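(S)-imine reductase (PDB 4OQY) is an S-selective reductase that probably uses NADPH to reduce imines to the corresponding amines. Local coordinates at residues Q4-I9 with N60-L65; K87-L92 with A112-G117. All coordinates share one frame; numbering follows the deposited sequence.

Contact 1: residues Q4-I9 with N60-L65; sequences QSVTVI and NELIVL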
ATOM      1  N   GLN B   4      -1.554 -29.826  26.087  1.00 37.88           N
ATOM      2  CA  GLN B   4      -0.448 -29.220  26.859  1.00 36.11           C
ATOM      3  C   GLN B   4      -0.935 -27.975  27.593  1.00 34.03           C
ATOM      4  O   GLN B   4      -1.499 -27.061  26.991  1.00 33.54           O
ATOM      5  CB  GLN B   4       0.782 -28.850  25.981  1.00 37.46           C
ATOM      6  CG  GLN B   4       2.120 -28.872  26.738  1.00 38.01           C
ATOM      7  CD  GLN B   4       3.256 -27.966  26.190  1.00 39.15           C
ATOM      8  OE1 GLN B   4       3.227 -27.459  25.055  1.00 41.09           O
ATOM      9  NE2 GLN B   4       4.284 -27.776  27.018  1.00 38.52           N
ATOM     10  N   SER B   5      -0.713 -27.900  28.896  1.00 31.72           N
ATOM     11  CA  SER B   5      -1.066 -26.676  29.573  1.00 30.30           C
ATOM     12  C   SER B   5      -0.000 -25.616  29.289  1.00 28.09           C
ATOM     13  O   SER B   5       1.121 -25.927  28.884  1.00 28.06           O
ATOM     14  CB  SER B   5      -1.264 -26.911  31.059  1.00 30.83           C
ATOM     15  OG  SER B   5      -0.233 -27.726  31.532  1.00 31.96           O
ATOM     16  N   VAL B   6      -0.360 -24.364  29.503  1.00 26.36           N
ATOM     17  CA  VAL B   6       0.477 -23.239  29.062  1.00 24.70           C
ATOM     18  C   VAL B   6       0.279 -22.014  29.933  1.00 23.56           C
ATOM     19  O   VAL B   6      -0.746 -21.867  30.568  1.00 23.16           O
ATOM     20  CB  VAL B   6       0.147 -22.914  27.588  1.00 24.80           C
ATOM     21  CG1 VAL B   6      -1.320 -22.587  27.426  1.00 25.05           C
ATOM     22  CG2 VAL B   6       1.009 -21.788  27.039  1.00 24.29           C
ATOM     23  N   THR B   7       1.305 -21.169  30.014  1.00 22.36           N
ATOM     24  CA  THR B   7       1.203 -19.924  30.732  1.00 21.77           C
ATOM     25  C   THR B   7       1.168 -18.799  29.706  1.00 21.36           C
ATOM     26  O   THR B   7       1.901 -18.840  28.707  1.00 21.19           O
ATOM     27  CB  THR B   7       2.395 -19.749  31.703  1.00 21.41           C
ATOM     28  OG1 THR B   7       2.255 -20.671  32.791  1.00 21.58           O
ATOM     29  CG2 THR B   7       2.467 -18.335  32.255  1.00 21.20           C
ATOM     30  N   VAL B   8       0.307 -17.818  29.947  1.00 21.15           N
ATOM     31  CA  VAL B   8       0.261 -16.607  29.167  1.00 21.05           C
ATOM     32  C   VAL B   8       0.480 -15.422  30.126  1.00 21.08           C
ATOM     33  O   VAL B   8      -0.268 -15.228  31.090  1.00 21.21           O
ATOM     34  CB  VAL B   8      -1.066 -16.443  28.389  1.00 21.31           C
ATOM     35  CG1 VAL B   8      -1.082 -15.126  27.610  1.00 21.17           C
ATOM     36  CG2 VAL B   8      -1.284 -17.622  27.435  1.00 21.44           C
ATOM     37  N   ILE B   9       1.503 -14.637  29.829  1.00 21.00           N
ATOM     38  CA  ILE B   9       1.812 -13.395  30.559  1.00 21.11           C
ATOM     39  C   ILE B   9       1.522 -12.183  29.661  1.00 21.35           C
ATOM     40  O   ILE B   9       2.053 -12.089  28.548  1.00 21.15           O
ATOM     41  CB  ILE B   9       3.290 -13.403  30.998  1.00 20.96           C
ATOM     42  CG1 ILE B   9       3.507 -14.475  32.078  1.00 21.04           C
ATOM     43  CG2 ILE B   9       3.744 -12.033  31.520  1.00 20.88           C
ATOM     44  CD1 ILE B   9       4.978 -14.663  32.437  1.00 20.91           C
ATOM     45  N   ASN B  60       4.338 -23.967  34.273  1.00 23.07           N
ATOM     46  CA  ASN B  60       4.397 -24.596  32.945  1.00 23.54           C
ATOM     47  C   ASN B  60       5.789 -24.462  32.332  1.00 23.55           C
ATOM     48  O   ASN B  60       6.570 -23.565  32.695  1.00 23.93           O
ATOM     49  CB  ASN B  60       3.377 -23.948  31.991  1.00 23.37           C
ATOM     50  CG  ASN B  60       1.919 -24.260  32.356  1.00 23.82           C
ATOM     51  OD1 ASN B  60       1.132 -23.368  32.712  1.00 23.64           O
ATOM     52  ND2 ASN B  60       1.561 -25.506  32.252  1.00 24.20           N
ATOM     53  N   GLU B  61       6.104 -25.350  31.402  1.00 24.08           N
ATOM     54  CA  GLU B  61       7.324 -25.244  30.602  1.00 24.38           C
ATOM     55  C   GLU B  61       7.179 -24.132  29.560  1.00 23.63           C
ATOM     56  O   GLU B  61       8.106 -23.332  29.355  1.00 22.90           O
ATOM     57  CB  GLU B  61       7.648 -26.582  29.910  1.00 25.63           C
ATOM     58  CG  GLU B  61       8.954 -26.548  29.132  1.00 26.70           C
ATOM     59  CD  GLU B  61       9.277 -27.852  28.442  1.00 28.07           C
ATOM     60  OE1 GLU B  61       8.360 -28.653  28.204  1.00 29.55           O
ATOM     61  OE2 GLU B  61      10.451 -28.057  28.105  1.00 29.42           O
ATOM     62  N   LEU B  62       6.018 -24.086  28.904  1.00 23.03           N
ATOM     63  CA  LEU B  62       5.775 -23.145  27.813  1.00 22.70           C
ATOM     64  C   LEU B  62       5.132 -21.860  28.294  1.00 22.24           C
ATOM     65  O   LEU B  62       3.996 -21.857  28.792  1.00 22.19           O
ATOM     66  CB  LEU B  62       4.881 -23.746  26.744  1.00 23.13           C
ATOM     67  CG  LEU B  62       4.724 -22.871  25.504  1.00 23.06           C
ATOM     68  CD1 LEU B  62       6.035 -22.763  24.757  1.00 23.12           C
ATOM     69  CD2 LEU B  62       3.663 -23.445  24.592  1.00 23.57           C
ATOM     70  N   ILE B  63       5.895 -20.778  28.147  1.00 21.73           N
ATOM     71  CA  ILE B  63       5.529 -19.454  28.594  1.00 21.29           C
ATOM     72  C   ILE B  63       5.372 -18.565  27.371  1.00 21.30           C
ATOM     73  O   ILE B  63       6.345 -18.246  26.688  1.00 20.99           O
ATOM     74  CB  ILE B  63       6.650 -18.842  29.478  1.00 20.92           C
ATOM     75  CG1 ILE B  63       7.094 -19.842  30.563  1.00 20.99           C
ATOM     76  CG2 ILE B  63       6.209 -17.512  30.057  1.00 20.64           C
ATOM     77  CD1 ILE B  63       6.031 -20.287  31.553  1.00 21.07           C
ATOM     78  N   VAL B  64       4.146 -18.145  27.122  1.00 21.45           N
ATOM     79  CA  VAL B  64       3.815 -17.266  26.020  1.00 21.73           C
ATOM     80  C   VAL B  64       3.703 -15.846  26.520  1.00 22.14           C
ATOM     81  O   VAL B  64       2.919 -15.548  27.439  1.00 21.96           O
ATOM     82  CB  VAL B  64       2.445 -17.631  25.422  1.00 21.80           C
ATOM     83  CG1 VAL B  64       2.063 -16.647  24.318  1.00 21.70           C
ATOM     84  CG2 VAL B  64       2.488 -19.055  24.900  1.00 22.06           C
ATOM     85  N   LEU B  65       4.465 -14.964  25.896  1.00 22.97           N
ATOM     86  CA  LEU B  65       4.481 -13.561  26.262  1.00 23.82           C
ATOM     87  C   LEU B  65       3.810 -12.759  25.178  1.00 24.92           C
ATOM     88  O   LEU B  65       4.152 -12.863  23.992  1.00 24.97           O
ATOM     89  CB  LEU B  65       5.919 -13.035  26.405  1.00 23.61           C
ATOM     90  CG  LEU B  65       6.921 -13.776  27.292  1.00 23.59           C
ATOM     91  CD1 LEU B  65       8.247 -13.043  27.228  1.00 23.75           C
ATOM     92  CD2 LEU B  65       6.488 -13.928  28.738  1.00 23.69           C
TER
HETATM   93  O   HOH W   1       3.967 -26.074  29.035  1.00 22.39           O

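Contact 2: residues K87-L92 with A112-G117; sequences KVIANL and AKHLTG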
ATOM      1  N   LYS B  87      12.633 -23.348  31.055  1.00 24.27           N
ATOM      2  CA  LYS B  87      11.456 -22.799  30.372  1.00 23.79           C
ATOM      3  C   LYS B  87      11.703 -22.575  28.887  1.00 23.80           C
ATOM      4  O   LYS B  87      12.840 -22.406  28.431  1.00 23.87           O
ATOM      5  CB  LYS B  87      11.007 -21.477  31.007  1.00 23.24           C
ATOM      6  CG  LYS B  87      10.749 -21.534  32.506  1.00 23.12           C
ATOM      7  CD  LYS B  87       9.605 -22.478  32.880  1.00 23.08           C
ATOM      8  CE  LYS B  87       9.858 -23.108  34.233  1.00 23.17           C
ATOM      9  NZ  LYS B  87       8.660 -23.776  34.774  1.00 23.26           N
ATOM     10  N   VAL B  88      10.605 -22.553  28.149  1.00 23.81           N
ATOM     11  CA  VAL B  88      10.594 -22.187  26.749  1.00 23.83           C
ATOM     12  C   VAL B  88       9.751 -20.934  26.654  1.00 23.44           C
ATOM     13  O   VAL B  88       8.557 -20.948  26.933  1.00 23.20           O
ATOM     14  CB  VAL B  88       9.994 -23.291  25.867  1.00 24.17           C
ATOM     15  CG1 VAL B  88       9.892 -22.830  24.422  1.00 24.23           C
ATOM     16  CG2 VAL B  88      10.826 -24.566  25.958  1.00 24.69           C
ATOM     17  N   ILE B  89      10.395 -19.835  26.304  1.00 23.30           N
ATOM     18  CA  ILE B  89       9.699 -18.579  26.145  1.00 23.06           C
ATOM     19  C   ILE B  89       9.305 -18.383  24.691  1.00 22.99           C
ATOM     20  O   ILE B  89      10.161 -18.255  23.822  1.00 23.06           O
ATOM     21  CB  ILE B  89      10.597 -17.427  26.577  1.00 23.13           C
ATOM     22  CG1 ILE B  89      11.005 -17.631  28.031  1.00 23.29           C
ATOM     23  CG2 ILE B  89       9.866 -16.103  26.413  1.00 23.03           C
ATOM     24  CD1 ILE B  89      12.167 -16.771  28.441  1.00 23.54           C
ATOM     25  N   ALA B  90       8.010 -18.387  24.431  1.00 22.68           N
ATOM     26  CA  ALA B  90       7.472 -18.057  23.121  1.00 22.65           C
ATOM     27  C   ALA B  90       7.117 -16.580  23.181  1.00 22.39           C
ATOM     28  O   ALA B  90       6.042 -16.202  23.646  1.00 22.09           O
ATOM     29  CB  ALA B  90       6.257 -18.921  22.821  1.00 22.84           C
ATOM     30  N   ASN B  91       8.093 -15.750  22.815  1.00 22.55           N
ATOM     31  CA  ASN B  91       7.962 -14.308  22.892  1.00 22.49           C
ATOM     32  C   ASN B  91       7.268 -13.738  21.652  1.00 22.79           C
ATOM     33  O   ASN B  91       7.882 -13.626  20.595  1.00 22.47           O
ATOM     34  CB  ASN B  91       9.339 -13.697  23.049  1.00 22.71           C
ATOM     35  CG  ASN B  91       9.277 -12.235  23.380  1.00 22.61           C
ATOM     36  OD1 ASN B  91       8.219 -11.622  23.319  1.00 22.69           O
ATOM     37  ND2 ASN B  91      10.406 -11.674  23.759  1.00 22.80           N
ATOM     38  N   LEU B  92       5.971 -13.425  21.796  1.00 23.25           N
ATOM     39  CA  LEU B  92       5.138 -12.927  20.706  1.00 23.78           C
ATOM     40  C   LEU B  92       4.986 -11.411  20.773  1.00 24.16           C
ATOM     41  O   LEU B  92       4.108 -10.847  20.125  1.00 24.34           O
ATOM     42  CB  LEU B  92       3.749 -13.620  20.719  1.00 23.79           C
ATOM     43  CG  LEU B  92       3.649 -15.159  20.746  1.00 24.15           C
ATOM     44  CD1 LEU B  92       2.312 -15.641  20.202  1.00 24.48           C
ATOM     45  CD2 LEU B  92       4.766 -15.897  20.053  1.00 24.12           C
ATOM     46  N   ALA B 112      16.897 -20.815  29.800  1.00 25.39           N
ATOM     47  CA  ALA B 112      15.633 -20.897  29.058  1.00 25.27           C
ATOM     48  C   ALA B 112      15.931 -20.845  27.565  1.00 25.40           C
ATOM     49  O   ALA B 112      16.972 -20.322  27.156  1.00 25.95           O
ATOM     50  CB  ALA B 112      14.708 -19.751  29.442  1.00 24.58           C
ATOM     51  N   LYS B 113      15.021 -21.411  26.785  1.00 25.40           N
ATOM     52  CA  LYS B 113      15.021 -21.359  25.321  1.00 25.52           C
ATOM     53  C   LYS B 113      14.071 -20.268  24.874  1.00 24.62           C
ATOM     54  O   LYS B 113      13.080 -20.001  25.547  1.00 24.42           O
ATOM     55  CB  LYS B 113      14.495 -22.676  24.756  1.00 26.32           C
ATOM     56  CG  LYS B 113      15.175 -23.919  25.296  1.00 27.26           C
ATOM     57  CD  LYS B 113      16.588 -23.985  24.782  1.00 28.11           C
ATOM     58  CE  LYS B 113      17.260 -25.265  25.206  1.00 29.12           C
ATOM     59  NZ  LYS B 113      18.615 -25.265  24.600  1.00 29.97           N
ATOM     60  N   HIS B 114      14.335 -19.673  23.725  1.00 24.15           N
ATOM     61  CA  HIS B 114      13.550 -18.545  23.260  1.00 23.37           C
ATOM     62  C   HIS B 114      13.086 -18.796  21.854  1.00 23.37           C
ATOM     63  O   HIS B 114      13.901 -19.070  20.980  1.00 23.81           O
ATOM     64  CB  HIS B 114      14.412 -17.328  23.272  1.00 23.03           C
ATOM     65  CG  HIS B 114      13.732 -16.071  22.862  1.00 22.41           C
ATOM     66  ND1 HIS B 114      13.695 -15.631  21.558  1.00 22.44           N
ATOM     67  CD2 HIS B 114      13.159 -15.095  23.602  1.00 22.09           C
ATOM     68  CE1 HIS B 114      13.093 -14.457  21.508  1.00 22.07           C
ATOM     69  NE2 HIS B 114      12.765 -14.109  22.737  1.00 21.88           N
ATOM     70  N   LEU B 115      11.774 -18.712  21.659  1.00 22.89           N
ATOM     71  CA  LEU B 115      11.144 -18.723  20.335  1.00 22.79           C
ATOM     72  C   LEU B 115      10.586 -17.348  20.053  1.00 22.08           C
ATOM     73  O   LEU B 115       9.797 -16.803  20.835  1.00 21.70           O
ATOM     74  CB  LEU B 115       9.987 -19.739  20.243  1.00 23.17           C
ATOM     75  CG  LEU B 115      10.320 -21.235  20.335  1.00 23.79           C
ATOM     76  CD1 LEU B 115       9.044 -22.066  20.344  1.00 24.04           C
ATOM     77  CD2 LEU B 115      11.245 -21.703  19.217  1.00 24.20           C
ATOM     78  N   THR B 116      10.983 -16.805  18.922  1.00 21.88           N
ATOM     79  CA  THR B 116      10.473 -15.533  18.462  1.00 21.61           C
ATOM     80  C   THR B 116       9.212 -15.781  17.629  1.00 21.70           C
ATOM     81  O   THR B 116       9.229 -16.552  16.653  1.00 21.83           O
ATOM     82  CB  THR B 116      11.513 -14.795  17.606  1.00 21.62           C
ATOM     83  OG1 THR B 116      12.769 -14.750  18.299  1.00 21.63           O
ATOM     84  CG2 THR B 116      11.057 -13.369  17.317  1.00 21.36           C
ATOM     85  N   GLY B 117       8.135 -15.102  18.011  1.00 21.61           N
ATOM     86  CA  GLY B 117       6.872 -15.156  17.275  1.00 21.84           C
ATOM     87  C   GLY B 117       6.500 -13.791  16.734  1.00 21.75           C
ATOM     88  O   GLY B 117       6.528 -12.810  17.468  1.00 21.67           O
TER

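Contact 1: residues Q4-I9 with N60-L65
Ile63 and Thr7 meet through a folded side chain: CG1 of Ile63 stands anti to the carbonyl carbon (chi1 -49°), and a second turn (chi2 -61°) swings CD1 across to Thr7 CB, 3.7 Å away. Thr7 holds OG1 anti to its own carbonyl carbon (chi1 -71°), which directs the hydroxyl past Asn60 CB to a hydrogen bond with Ala56 O, in the last turn of helix 53-58. The same face continues with Ile9, whose CD1 lies 3.9 Å from Ile63 CG2 while its CB rests against Leu65 CD2. On the other face, Val6 CG2 reaches Val64 CG2 at 3.8 Å, with Leu62 CD2 beside it. Helix 13-24 covers this side, Met18 on Val64 and Phe22 on Val6 and Val8.

The backbones run parallel. Thr7 N donates to Leu62 O, Val64 N to Thr7 O and Ile9 N to Val64 O, the middle bond being the shortest, with 2.8 Å between Val64 N and Thr7 O. Before the first of these the chains diverge, and a water takes over, donating to Ser5 O and accepting from Leu62 N, 2.9 Å from each atom. Strand 6-9 leads into the glycine-rich turn and the start of helix 13-24, where Leu11, Gly12 and Met14 bind NADPH; pairing it with 62-65 builds the centre of a Rossmann-type dinucleotide-binding fold.

Contact 2: residues K87-L92 with A112-G117
Asn91 and His114 meet on one face of two parallel strands, the amide crossing the imidazole obliquely with their planes 80° apart. From its CB outward, Asn91 first touches His114 NE2 at 3.5 Å, the same CB lying 3.8 Å from Leu115 O. CG, anti to the backbone N (chi1 -170°), stays close to the ring tip, 4.0 Å from His114 NE2. At the end the amide divides: ND2 remains 3.5 Å from His114 NE2, whereas OD1 hydrogen-bonds to Ser93 OG, a bond that helps to fix the rotation of the amide. Tyr70 and Val73 of helix 70-77 pack on Asn91, while Tyr70 together with Ala103 and Ala104 of helix 97-109 packs on the imidazole. An alanine in place of His114 would probably open a gap between these helices and the sheet and deprive Asn91 CB and ND2 of the ring tip they rest on.

Further back on this face, Ile89 CD1 meets Ala112 CB at 4.0 Å. The reverse face is apolar where the strands touch, Val88 CG1 approaching Leu115 CD1, and helix 139-149 lies over it.

Five backbone hydrogen bonds alternate between the strands, from Lys113 N to Lys87 O at one end to Gly117 N to Asn91 O at the other. The shortest joins Leu115 N to Ile89 O at 2.7 Å; the last arrives well above the carbonyl plane. There Leu92 CD2 sits 3.6 Å from Gly117 CA, in the place a side chain at Gly117 would occupy. Strand 88-91, helix 97-109 and strand 113-119 form a beta-alpha-beta crossover, the repeating unit of the Rossmann fold.

Overall arrangement
Both contacts are largely buried parallel strand pairs in one sheet, joined where strand 62-65 of contact 1 lies beside strand 88-91 of contact 2. Probable backbone hydrogen bonds from Val88 N to Glu61 O and from Ala90 N to Ile63 O unite them, and Leu65 packs on Ile89. Contact 1 joins strands separated in sequence by two further strands and three helices, whereas contact 2 closes a single crossover. Their polar margins differ: a water bridges the partly exposed start of contact 1, while contact 2 buries an amide, at the carboxyl end of strand 88-91, against an imidazole from near the start of strand 113-119. Lys87 NZ also ties them, hydrogen-bonding to Asn60 O as well as to Leu57 O.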